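Local atomic coordinates of lectin (Lotus tetragonolobus, PDB entry 2EIG), a protein that binds carbohydrate as a calcium- and manganese-containing legume seed lectin, probably recognising L-fucosyl sugars. Residues A29-P34 with A206-P211. Numbering follows the deposited sequence.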
loop_
_atom_site.group_PDB
_atom_site.type_symbol
_atom_site.label_atom_id
_atom_site.label_comp_id
_atom_site.label_asym_id
_atom_site.label_seq_id
_atom_site.Cartn_x
_atom_site.Cartn_y
_atom_site.Cartn_z
ATOM N N ALA A 29 -5.105 -0.981 34.057
ATOM C CA ALA A 29 -6.223 -1.910 34.024
ATOM C C ALA A 29 -7.453 -1.267 33.383
ATOM O O ALA A 29 -7.875 -0.170 33.752
ATOM C CB ALA A 29 -6.538 -2.412 35.358
ATOM N N MET A 30 -8.017 -1.982 32.419
ATOM C CA MET A 30 -9.092 -1.413 31.616
ATOM C C MET A 30 -10.033 -2.579 31.336
ATOM O O MET A 30 -9.928 -3.207 30.302
ATOM C CB MET A 30 -8.520 -0.871 30.286
ATOM C CG MET A 30 -7.495 0.258 30.470
ATOM S SD MET A 30 -6.898 0.786 28.890
ATOM C CE MET A 30 -8.334 1.741 28.302
ATOM N N PRO A 31 -10.952 -2.851 32.253
ATOM C CA PRO A 31 -11.199 -2.013 33.442
ATOM C C PRO A 31 -10.461 -2.479 34.693
ATOM O O PRO A 31 -9.933 -3.597 34.768
ATOM C CB PRO A 31 -12.700 -2.216 33.689
ATOM C CG PRO A 31 -12.889 -3.682 33.378
ATOM C CD PRO A 31 -11.857 -4.017 32.230
ATOM N N THR A 32 -10.431 -1.592 35.676
ATOM C CA THR A 32 -9.880 -1.927 36.954
ATOM C C THR A 32 -10.633 -3.141 37.584
ATOM O O THR A 32 -10.009 -4.041 38.140
ATOM C CB THR A 32 -9.998 -0.742 37.881
ATOM O OG1 THR A 32 -9.419 -1.109 39.131
ATOM C CG2 THR A 32 -11.443 -0.341 38.074
ATOM N N ASP A 33 -11.955 -3.159 37.451
ATOM C CA ASP A 33 -12.734 -4.257 37.980
ATOM C C ASP A 33 -13.812 -4.771 36.986
ATOM O O ASP A 33 -14.860 -4.180 36.836
ATOM C CB ASP A 33 -13.366 -3.839 39.324
ATOM C CG ASP A 33 -14.127 -4.993 39.990
ATOM O OD1 ASP A 33 -14.932 -4.738 40.917
ATOM O OD2 ASP A 33 -13.923 -6.141 39.550
ATOM N N PRO A 34 -13.551 -5.901 36.331
ATOM C CA PRO A 34 -14.546 -6.403 35.395
ATOM C C PRO A 34 -15.825 -6.955 36.087
ATOM O O PRO A 34 -16.876 -6.977 35.451
ATOM C CB PRO A 34 -13.795 -7.457 34.596
ATOM C CG PRO A 34 -12.446 -7.506 35.102
ATOM C CD PRO A 34 -12.357 -6.755 36.397
ATOM N N ALA A 206 -11.180 0.333 26.062
ATOM C CA ALA A 206 -11.554 -1.051 26.338
ATOM C C ALA A 206 -12.938 -1.112 26.927
ATOM O O ALA A 206 -13.344 -0.211 27.619
ATOM C CB ALA A 206 -10.540 -1.686 27.286
ATOM N N THR A 207 -13.689 -2.171 26.630
ATOM C CA THR A 207 -15.017 -2.327 27.158
ATOM C C THR A 207 -15.213 -3.783 27.553
ATOM O O THR A 207 -14.525 -4.671 27.085
ATOM C CB THR A 207 -16.142 -2.034 26.107
ATOM O OG1 THR A 207 -15.839 -2.776 24.914
ATOM C CG2 THR A 207 -16.253 -0.555 25.818
ATOM N N THR A 208 -16.178 -3.984 28.432
ATOM C CA THR A 208 -16.626 -5.308 28.834
ATOM C C THR A 208 -18.148 -5.152 28.875
ATOM O O THR A 208 -18.691 -4.057 28.826
ATOM C CB THR A 208 -16.096 -5.705 30.215
ATOM O OG1 THR A 208 -16.522 -4.727 31.166
ATOM C CG2 THR A 208 -14.537 -5.809 30.229
ATOM N N TRP A 209 -18.821 -6.271 28.950
ATOM C CA TRP A 209 -20.248 -6.277 28.779
ATOM C C TRP A 209 -20.851 -6.931 30.047
ATOM O O TRP A 209 -20.304 -6.802 31.157
ATOM C CB TRP A 209 -20.595 -7.005 27.467
ATOM C CG TRP A 209 -21.992 -6.866 27.022
ATOM C CD1 TRP A 209 -22.884 -7.877 26.801
ATOM C CD2 TRP A 209 -22.694 -5.646 26.760
ATOM N NE1 TRP A 209 -24.091 -7.367 26.436
ATOM C CE2 TRP A 209 -24.008 -5.998 26.393
ATOM C CE3 TRP A 209 -22.330 -4.288 26.777
ATOM C CZ2 TRP A 209 -24.975 -5.040 26.011
ATOM C CZ3 TRP A 209 -23.307 -3.326 26.464
ATOM C CH2 TRP A 209 -24.609 -3.713 26.070
ATOM N N ASN A 210 -21.979 -7.606 29.885
ATOM C CA ASN A 210 -22.608 -8.288 30.988
ATOM C C ASN A 210 -23.584 -9.235 30.326
ATOM O O ASN A 210 -24.511 -8.768 29.672
ATOM C CB ASN A 210 -23.329 -7.285 31.905
ATOM C CG ASN A 210 -23.826 -7.914 33.201
ATOM O OD1 ASN A 210 -24.129 -7.201 34.170
ATOM N ND2 ASN A 210 -23.902 -9.245 33.235
ATOM N N PRO A 211 -23.379 -10.561 30.482
ATOM C CA PRO A 211 -22.317 -11.244 31.289
ATOM C C PRO A 211 -20.871 -11.216 30.783
ATOM O O PRO A 211 -19.972 -11.499 31.554
ATOM C CB PRO A 211 -22.766 -12.704 31.266
ATOM C CG PRO A 211 -23.554 -12.834 29.950
ATOM C CD PRO A 211 -24.303 -11.535 29.866
#
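Ala206 sets its methyl against the start of the loop that follows strand 27-29, where it meets two parts of Met30: CB lies 3.4 Å from the carbonyl O of Met30 and 3.7 Å from its CB. Met30 O also accepts a hydrogen bond from ND1 of His216, which satisfies it in a buried place. With CG anti to the carbonyl carbon (chi1 -62°), the methionine leads away through CG and SD before a bend at chi3 (75°) brings CE back to 3.9 Å from Ala206 N. Two residues along, Thr208 again turns its CB toward the loop, with Thr207 between them pointing away, as the alternation of an extended strand leads one to expect. Its methyl CG2 abuts the edge of the Pro31 ring, 3.8 Å from CD, with CG a little farther off. The Met30-Pro31 peptide is cis, bringing Met30 CA and Pro31 CA to 2.9 Å and leaving the CD side of the ring facing Thr208. In the legume-lectin jelly roll this joins strand 199-208, a member of the seven-stranded sheet, to the loop running from the other sheet to strand 39-50. OG1 of Thr208 is engaged outside the pair, with Thr39 OG1 and Asn37 O. On the looser side, Pro34 CB stands off at 4.7 Å from Thr208 CG2; partly exposed Trp209 makes a cation-pi contact with Arg38, and Asp33 OD2 bonds to Leu35 N.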